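Local structure of diaminopimelate decarboxylase (Psychromonas ingrahamii, 4XG1) at the potassium ion site and the interface of chains A and B. The protein catalyses the decarboxylation of a diaminopimelate, most likely the meso form, to L-lysine as a pyridoxal 5'-phosphate-dependent homodimer. Coordinates in Å, arbitrary orientation; residue numbers count along the deposited sequence, not the author numbering. Chains: chain A/B, Diaminopimelate decarboxylase.

Contact 1: the potassium ion site. Residues chain A 184, 186-190, 192-194. With K (potassium ion), chain C.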
ATOM      1  N   LYS A 184      -0.097 -22.694 -32.123  1.00 62.89           N
ATOM      2  CA  LYS A 184       0.677 -23.087 -33.274  1.00 68.77           C
ATOM      3  C   LYS A 184       2.095 -22.566 -33.151  1.00 63.76           C
ATOM      4  O   LYS A 184       3.045 -23.332 -33.229  1.00 60.16           O
ATOM      5  CB  LYS A 184       0.048 -22.534 -34.562  1.00 77.32           C
ATOM      6  CG  LYS A 184       0.810 -22.867 -35.850  1.00 85.19           C
ATOM      7  N   ALA A 186       3.718 -21.715 -30.659  1.00 52.07           N
ATOM      8  CA  ALA A 186       4.387 -22.414 -29.586  1.00 51.18           C
ATOM      9  C   ALA A 186       4.928 -23.737 -30.075  1.00 51.76           C
ATOM     10  O   ALA A 186       6.088 -24.082 -29.802  1.00 50.84           O
ATOM     11  CB  ALA A 186       3.433 -22.634 -28.419  1.00 48.52           C
ATOM     12  N   SER A 187       4.086 -24.485 -30.790  1.00 52.61           N
ATOM     13  CA  SER A 187       4.495 -25.782 -31.379  1.00 51.51           C
ATOM     14  C   SER A 187       5.734 -25.590 -32.264  1.00 46.86           C
ATOM     15  O   SER A 187       6.700 -26.307 -32.115  1.00 40.69           O
ATOM     16  CB  SER A 187       3.376 -26.412 -32.210  1.00 49.87           C
ATOM     17  OG  SER A 187       3.314 -25.747 -33.453  1.00 48.47           O
ATOM     18  N   ASP A 188       5.700 -24.572 -33.129  1.00 48.71           N
ATOM     19  CA  ASP A 188       6.813 -24.239 -33.992  1.00 49.63           C
ATOM     20  C   ASP A 188       8.074 -23.839 -33.216  1.00 54.86           C
ATOM     21  O   ASP A 188       9.163 -23.820 -33.771  1.00 57.51           O
ATOM     22  N   LEU A 189       7.961 -23.525 -31.931  1.00 59.54           N
ATOM     23  CA  LEU A 189       9.149 -23.143 -31.162  1.00 53.86           C
ATOM     24  C   LEU A 189       9.764 -24.362 -30.511  1.00 50.36           C
ATOM     25  O   LEU A 189       9.071 -25.248 -29.970  1.00 48.96           O
ATOM     26  CB  LEU A 189       8.828 -22.046 -30.146  1.00 52.84           C
ATOM     27  CG  LEU A 189       8.480 -20.724 -30.851  1.00 50.07           C
ATOM     28  CD1 LEU A 189       7.695 -19.828 -29.912  1.00 52.64           C
ATOM     29  CD2 LEU A 189       9.711 -20.019 -31.371  1.00 47.18           C
ATOM     30  N   GLU A 190      11.079 -24.461 -30.667  1.00 46.18           N
ATOM     31  CA  GLU A 190      11.806 -25.684 -30.377  1.00 43.50           C
ATOM     32  C   GLU A 190      12.110 -25.844 -28.901  1.00 45.28           C
ATOM     33  O   GLU A 190      12.085 -26.956 -28.374  1.00 46.15           O
ATOM     34  CB  GLU A 190      13.106 -25.736 -31.184  1.00 46.96           C
ATOM     35  CG  GLU A 190      13.886 -24.432 -31.187  1.00 47.81           C
ATOM     36  CD  GLU A 190      13.230 -23.362 -32.039  1.00 45.40           C
ATOM     37  OE1 GLU A 190      13.462 -22.164 -31.772  1.00 36.06           O
ATOM     38  OE2 GLU A 190      12.486 -23.719 -32.975  1.00 49.61           O
ATOM     39  N   LEU A 192      10.384 -24.685 -26.447  1.00 39.94           N
ATOM     40  CA  LEU A 192       9.147 -24.767 -25.671  1.00 38.32           C
ATOM     41  C   LEU A 192       8.524 -26.114 -25.856  1.00 39.29           C
ATOM     42  O   LEU A 192       8.682 -26.739 -26.893  1.00 45.71           O
ATOM     43  CB  LEU A 192       8.128 -23.742 -26.142  1.00 37.96           C
ATOM     44  CG  LEU A 192       8.610 -22.303 -26.267  1.00 39.38           C
ATOM     45  CD1 LEU A 192       7.431 -21.417 -26.606  1.00 38.15           C
ATOM     46  CD2 LEU A 192       9.326 -21.832 -25.002  1.00 38.87           C
ATOM     47  N   GLU A 193       7.761 -26.537 -24.876  1.00 38.27           N
ATOM     48  CA  GLU A 193       7.086 -27.781 -24.950  1.00 38.93           C
ATOM     49  C   GLU A 193       5.670 -27.619 -24.386  1.00 39.65           C
ATOM     50  O   GLU A 193       5.488 -27.496 -23.185  1.00 35.70           O
ATOM     51  CB  GLU A 193       7.871 -28.839 -24.211  1.00 40.37           C
ATOM     52  CG  GLU A 193       7.215 -30.209 -24.318  1.00 46.51           C
ATOM     53  CD  GLU A 193       7.933 -31.281 -23.538  1.00 47.87           C
ATOM     54  OE1 GLU A 193       9.114 -31.083 -23.165  1.00 52.66           O
ATOM     55  OE2 GLU A 193       7.297 -32.320 -23.291  1.00 49.54           O
ATOM     56  N   ILE A 194       4.676 -27.667 -25.278  1.00 37.74           N
ATOM     57  CA  ILE A 194       3.287 -27.504 -24.917  1.00 34.97           C
ATOM     58  C   ILE A 194       2.844 -28.616 -23.979  1.00 37.01           C
ATOM     59  O   ILE A 194       2.857 -29.788 -24.326  1.00 39.59           O
ATOM     60  CB  ILE A 194       2.400 -27.478 -26.165  1.00 35.42           C
ATOM     61  CG1 ILE A 194       2.733 -26.246 -27.000  1.00 37.60           C
ATOM     62  CG2 ILE A 194       0.934 -27.468 -25.773  1.00 37.72           C
ATOM     63  CD1 ILE A 194       2.269 -26.286 -28.449  1.00 40.69           C
TER
HETATM   64  K     K C 505       7.244 -27.053 -29.136  1.00 45.52           K
HETATM   65  O   HOH W   1       5.390 -28.850 -28.132  1.00  9.07           O
HETATM   66  O   HOH W   2       9.798 -28.410 -30.475  1.00 27.85           O
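A potassium ion sits where helix 179-188 of the TIM barrel ends and strand 192-198 begins, a worked case of main-chain carbonyls doing the work of a cation site. A:Leu189 O, in the connecting loop, binds K at 2.7 Å. From the first residue of the strand, A:Leu192 O does so at 2.7 Å as well. The last turn of the helix adds longer bonds: A:Ser187 O lies 3.1 Å from K, and A:Ala186 O 3.3 Å. Two waters bring the observed shell to a distorted six-coordinate one, although further weak ligands may have escaped detection. Water 1, 2.8 Å from K, is tied to the strand by the backbone amide A:Ile194 N, 3.2 Å from the oxygen of water 1.

The side chain of A:Ile194 closes over the helix end beside the ion. Its CB flanks water 1; CG1, anti to the carbonyl carbon (chi1 -65°), heads toward the methyl of A:Ala186. The chain then runs on extended (chi2 162°), so that the tip, CD1, lies 3.8 Å from A:Ala186 CB and also against A:Ser187 CB. The hydroxyl of A:Ser187 turns away from K: OG, in the crowded position between backbone N and carbonyl carbon (chi1 77°), donates in plane to a lone pair of A:Lys184 O, one turn back.

Carbonyls gathered at a helix C-terminus would present partial negative charge to the cation, with carbonyl and water oxygens, and no carboxylate, among the ligands seen. The ion may come from the crystallisation medium; its likely effect is to stabilise the helix-to-strand turn rather than to take part in catalysis.

Contact 2: the interface of chains A and B. Residues chain A 64-67, 89, 402-405; chain B 413-418.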
ATOM      1  N   SER A  64       1.813 -15.488   1.600  1.00 12.08           N
ATOM      2  CA  SER A  64       3.104 -16.062   1.161  1.00 11.82           C
ATOM      3  C   SER A  64       4.016 -16.360   2.324  1.00 11.69           C
ATOM      4  O   SER A  64       5.166 -16.672   2.155  1.00 10.61           O
ATOM      5  CB  SER A  64       3.794 -15.071   0.202  1.00 11.62           C
ATOM      6  OG  SER A  64       2.847 -14.495  -0.669  1.00 11.12           O
ATOM      7  N   ASN A  65       3.481 -16.288   3.523  1.00 13.15           N
ATOM      8  CA  ASN A  65       4.265 -16.543   4.683  1.00 14.67           C
ATOM      9  C   ASN A  65       4.880 -17.940   4.653  1.00 15.59           C
ATOM     10  O   ASN A  65       4.234 -18.914   4.266  1.00 13.52           O
ATOM     11  CB  ASN A  65       3.386 -16.455   5.916  1.00 16.33           C
ATOM     12  CG  ASN A  65       4.171 -16.752   7.176  1.00 17.57           C
ATOM     13  OD1 ASN A  65       4.254 -17.902   7.619  1.00 18.92           O
ATOM     14  ND2 ASN A  65       4.776 -15.731   7.737  1.00 18.25           N
ATOM     15  N   LEU A  66       6.123 -18.035   5.099  1.00 17.70           N
ATOM     16  CA  LEU A  66       6.880 -19.292   4.995  1.00 19.28           C
ATOM     17  C   LEU A  66       6.257 -20.481   5.727  1.00 18.98           C
ATOM     18  O   LEU A  66       6.230 -21.581   5.201  1.00 19.23           O
ATOM     19  CB  LEU A  66       8.308 -19.114   5.501  1.00 20.34           C
ATOM     20  CG  LEU A  66       9.214 -18.144   4.745  1.00 20.72           C
ATOM     21  CD1 LEU A  66      10.623 -18.263   5.303  1.00 21.39           C
ATOM     22  CD2 LEU A  66       9.227 -18.423   3.264  1.00 20.91           C
ATOM     23  N   ALA A  67       5.726 -20.247   6.913  1.00 18.99           N
ATOM     24  CA  ALA A  67       5.064 -21.307   7.675  1.00 18.07           C
ATOM     25  C   ALA A  67       3.840 -21.766   6.956  1.00 19.02           C
ATOM     26  O   ALA A  67       3.567 -22.951   6.889  1.00 22.63           O
ATOM     27  CB  ALA A  67       4.687 -20.834   9.052  1.00 18.10           C
ATOM     28  N   ARG A  89      10.411 -18.056  -2.131  1.00 18.57           N
ATOM     29  CA  ARG A  89       9.666 -18.300  -0.912  1.00 17.82           C
ATOM     30  C   ARG A  89       9.299 -19.758  -0.863  1.00 16.97           C
ATOM     31  O   ARG A  89       9.431 -20.395   0.177  1.00 15.75           O
ATOM     32  CB  ARG A  89       8.383 -17.430  -0.850  1.00 17.50           C
ATOM     33  CG  ARG A  89       8.608 -16.034  -0.306  1.00 17.08           C
ATOM     34  CD  ARG A  89       7.307 -15.230  -0.266  1.00 16.87           C
ATOM     35  NE  ARG A  89       7.425 -13.996   0.517  1.00 16.55           N
ATOM     36  CZ  ARG A  89       7.452 -13.962   1.849  1.00 17.04           C
ATOM     37  NH1 ARG A  89       7.369 -15.068   2.590  1.00 17.10           N
ATOM     38  NH2 ARG A  89       7.576 -12.816   2.470  1.00 18.30           N
ATOM     39  N   ILE A 402       5.093 -17.608  16.523  1.00 28.48           N
ATOM     40  CA  ILE A 402       5.342 -16.418  15.754  1.00 27.69           C
ATOM     41  C   ILE A 402       5.981 -16.807  14.429  1.00 26.44           C
ATOM     42  O   ILE A 402       7.147 -17.221  14.393  1.00 24.99           O
ATOM     43  CB  ILE A 402       6.266 -15.457  16.484  1.00 30.00           C
ATOM     44  CG1 ILE A 402       5.579 -14.981  17.769  1.00 29.59           C
ATOM     45  CG2 ILE A 402       6.590 -14.266  15.584  1.00 30.88           C
ATOM     46  CD1 ILE A 402       6.463 -14.136  18.665  1.00 29.39           C
ATOM     47  N   VAL A 403       5.206 -16.675  13.351  1.00 23.70           N
ATOM     48  CA  VAL A 403       5.656 -17.028  12.025  1.00 23.05           C
ATOM     49  C   VAL A 403       6.115 -15.794  11.218  1.00 21.30           C
ATOM     50  O   VAL A 403       6.711 -15.914  10.132  1.00 18.92           O
ATOM     51  CB  VAL A 403       4.603 -17.840  11.237  1.00 23.16           C
ATOM     52  CG1 VAL A 403       4.465 -19.201  11.860  1.00 23.22           C
ATOM     53  CG2 VAL A 403       3.267 -17.116  11.160  1.00 22.55           C
ATOM     54  N   ARG A 404       5.834 -14.608  11.734  1.00 20.95           N
ATOM     55  CA  ARG A 404       6.531 -13.416  11.262  1.00 19.98           C
ATOM     56  C   ARG A 404       6.638 -12.399  12.347  1.00 18.96           C
ATOM     57  O   ARG A 404       5.630 -11.895  12.834  1.00 18.78           O
ATOM     58  CB  ARG A 404       5.866 -12.817  10.018  1.00 18.95           C
ATOM     59  CG  ARG A 404       6.544 -11.532   9.587  1.00 18.59           C
ATOM     60  CD  ARG A 404       6.366 -11.191   8.124  1.00 19.03           C
ATOM     61  NE  ARG A 404       7.011  -9.909   7.882  1.00 17.97           N
ATOM     62  CZ  ARG A 404       7.856  -9.646   6.893  1.00 17.71           C
ATOM     63  NH1 ARG A 404       8.225 -10.548   5.986  1.00 17.23           N
ATOM     64  NH2 ARG A 404       8.383  -8.450   6.823  1.00 18.36           N
ATOM     65  N   GLU A 405       7.867 -12.066  12.694  1.00 19.78           N
ATOM     66  CA  GLU A 405       8.123 -11.088  13.732  1.00 21.40           C
ATOM     67  C   GLU A 405       7.712  -9.696  13.284  1.00 20.42           C
ATOM     68  O   GLU A 405       7.885  -9.305  12.112  1.00 19.17           O
ATOM     69  CB  GLU A 405       9.599 -11.054  14.099  1.00 25.67           C
ATOM     70  CG  GLU A 405      10.078 -12.300  14.823  1.00 30.28           C
ATOM     71  CD  GLU A 405      11.604 -12.461  14.788  1.00 37.16           C
ATOM     72  OE1 GLU A 405      12.345 -11.456  14.974  1.00 36.56           O
ATOM     73  OE2 GLU A 405      12.077 -13.609  14.561  1.00 44.96           O
TER
ATOM     74  N   TRP B 413      11.445 -12.200   3.270  1.00 15.94           N
ATOM     75  CA  TRP B 413      10.953 -13.057   4.327  1.00 16.64           C
ATOM     76  C   TRP B 413      11.776 -12.887   5.618  1.00 17.84           C
ATOM     77  O   TRP B 413      11.751 -13.742   6.480  1.00 16.49           O
ATOM     78  CB  TRP B 413      10.944 -14.511   3.878  1.00 16.94           C
ATOM     79  CG  TRP B 413      12.236 -14.974   3.415  1.00 17.62           C
ATOM     80  CD1 TRP B 413      13.300 -15.295   4.188  1.00 17.75           C
ATOM     81  CD2 TRP B 413      12.663 -15.139   2.040  1.00 18.72           C
ATOM     82  NE1 TRP B 413      14.363 -15.646   3.398  1.00 19.58           N
ATOM     83  CE2 TRP B 413      14.006 -15.566   2.073  1.00 18.93           C
ATOM     84  CE3 TRP B 413      12.042 -14.966   0.805  1.00 18.39           C
ATOM     85  CZ2 TRP B 413      14.746 -15.840   0.915  1.00 18.48           C
ATOM     86  CZ3 TRP B 413      12.776 -15.232  -0.346  1.00 19.15           C
ATOM     87  CH2 TRP B 413      14.116 -15.671  -0.279  1.00 19.04           C
ATOM     88  N   ARG B 414      12.506 -11.798   5.752  1.00 20.00           N
ATOM     89  CA  ARG B 414      13.183 -11.457   6.983  1.00 21.91           C
ATOM     90  C   ARG B 414      12.256 -11.506   8.182  1.00 20.82           C
ATOM     91  O   ARG B 414      11.189 -10.973   8.177  1.00 21.80           O
ATOM     92  CB  ARG B 414      13.840 -10.095   6.908  1.00 24.74           C
ATOM     93  CG  ARG B 414      15.170 -10.084   6.185  1.00 28.59           C
ATOM     94  CD  ARG B 414      16.158  -9.030   6.653  1.00 29.27           C
ATOM     95  NE  ARG B 414      15.515  -7.810   7.006  1.00 31.86           N
ATOM     96  CZ  ARG B 414      15.645  -7.128   8.130  1.00 33.30           C
ATOM     97  NH1 ARG B 414      16.399  -7.509   9.121  1.00 32.81           N
ATOM     98  NH2 ARG B 414      14.964  -6.040   8.230  1.00 33.89           N
ATOM     99  N   GLY B 415      12.664 -12.231   9.182  1.00 18.37           N
ATOM    100  CA  GLY B 415      11.869 -12.439  10.385  1.00 17.67           C
ATOM    101  C   GLY B 415      10.746 -13.454  10.312  1.00 16.42           C
ATOM    102  O   GLY B 415       9.958 -13.538  11.255  1.00 16.22           O
ATOM    103  N   GLU B 416      10.665 -14.203   9.209  1.00 15.68           N
ATOM    104  CA  GLU B 416       9.698 -15.297   9.061  1.00 16.89           C
ATOM    105  C   GLU B 416      10.237 -16.692   9.499  1.00 17.90           C
ATOM    106  O   GLU B 416      11.442 -16.924   9.436  1.00 16.91           O
ATOM    107  CB  GLU B 416       9.231 -15.380   7.628  1.00 16.88           C
ATOM    108  CG  GLU B 416       8.364 -14.202   7.266  1.00 17.46           C
ATOM    109  CD  GLU B 416       7.678 -14.309   5.914  1.00 16.38           C
ATOM    110  OE1 GLU B 416       7.554 -15.418   5.358  1.00 14.95           O
ATOM    111  OE2 GLU B 416       7.253 -13.245   5.426  1.00 16.23           O
ATOM    112  N   HIS B 417       9.335 -17.579   9.941  1.00 19.95           N
ATOM    113  CA  HIS B 417       9.677 -18.871  10.572  1.00 22.68           C
ATOM    114  C   HIS B 417       8.726 -19.961  10.152  1.00 24.49           C
ATOM    115  O   HIS B 417       7.515 -19.763  10.166  1.00 24.08           O
ATOM    116  CB  HIS B 417       9.611 -18.777  12.098  1.00 24.73           C
ATOM    117  CG  HIS B 417      10.472 -17.703  12.657  1.00 26.27           C
ATOM    118  ND1 HIS B 417      11.839 -17.722  12.535  1.00 28.31           N
ATOM    119  CD2 HIS B 417      10.162 -16.533  13.269  1.00 29.13           C
ATOM    120  CE1 HIS B 417      12.345 -16.627  13.081  1.00 30.08           C
ATOM    121  NE2 HIS B 417      11.346 -15.891  13.539  1.00 31.02           N
ATOM    122  N   ILE B 418       9.270 -21.107   9.743  1.00 28.55           N
ATOM    123  CA  ILE B 418       8.448 -22.298   9.537  1.00 32.53           C
ATOM    124  C   ILE B 418       8.155 -22.911  10.883  1.00 32.50           C
ATOM    125  O   ILE B 418       8.839 -22.652  11.881  1.00 29.18           O
ATOM    126  CB  ILE B 418       9.083 -23.382   8.639  1.00 36.80           C
ATOM    127  CG1 ILE B 418      10.174 -24.150   9.407  1.00 39.37           C
ATOM    128  CG2 ILE B 418       9.610 -22.774   7.342  1.00 39.04           C
ATOM    129  CD1 ILE B 418      10.827 -25.269   8.623  1.00 43.82           C
TER
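In this fold-type III, Orn/Lys/Arg class-II decarboxylase, the homodimer interface includes an antiparallel beta bridge pairing A:Arg404 with B:Glu416. Its backbone bonds flank that pair. A:Glu405 N donates to B:Gly415 O at 2.9 Å, while B:His417 N reaches A:Val403 O at 3.1 Å from above the carbonyl plane. The same carbonyl also accepts the amide ND2 of A:Asn65, whose CG stands anti to the backbone N (chi1 179°), linking the loop before helix 66-74 to the bridging segment.

Charge gathers on the carboxylate of B:Glu416, which reaches across on an extended chain and receives at least four hydrogen bonds, two at each oxygen. A:Arg89 meets it end-on, NH1 giving a salt bridge to the syn lone pair of B:Glu416 OE1 at 2.8 Å. A:Arg89 NH2 donates to B:Glu416 OE2 at 3.0 Å, from above the carboxylate plane. A:Arg404 comes from another side: its NH1 forms a second salt bridge, 2.9 Å to the anti lone pair of B:Glu416 OE2, with the guanidinium turned 69° from the carboxylate. A:Leu66 N, at the start of helix 66-74, donates to B:Glu416 OE1 at 3.0 Å, and this helix end and the two arginines would together favour an ionised carboxylate.

An imidazole-carboxylate pair lies farther along. B:His417 NE2 donates to the anti lone pair of A:Glu405 OE2 at 2.6 Å, the two groups nearly coplanar at 17°.

Apolar contacts border the charged cluster. The indole of B:Trp413 lies alongside the stem of A:Arg89, CE3 to CG at 3.8 Å, and A:Leu66 CD1 touches CB of both B:Trp413 and B:Glu416.

Contact 1 and contact 2 lie about 39 Å apart, measured between the centres of their C-alpha atoms, and share neither residues nor secondary-structure elements. Contact 1 lies within one subunit and repeats in each copy; contact 2 joins the two and has a twin with the chains exchanged. The centre of contact 2 is about 27 Å from A:Cys348, the predicted proton donor. The centre of contact 1 is about 51 Å from A:Cys348. The pair thus sets a probable local stabilisation of one barrel apart from the assembly of the dimer. Contact 2 includes residues soon after the predicted cofactor lysine A:Lys61, so dimerisation may steady that region.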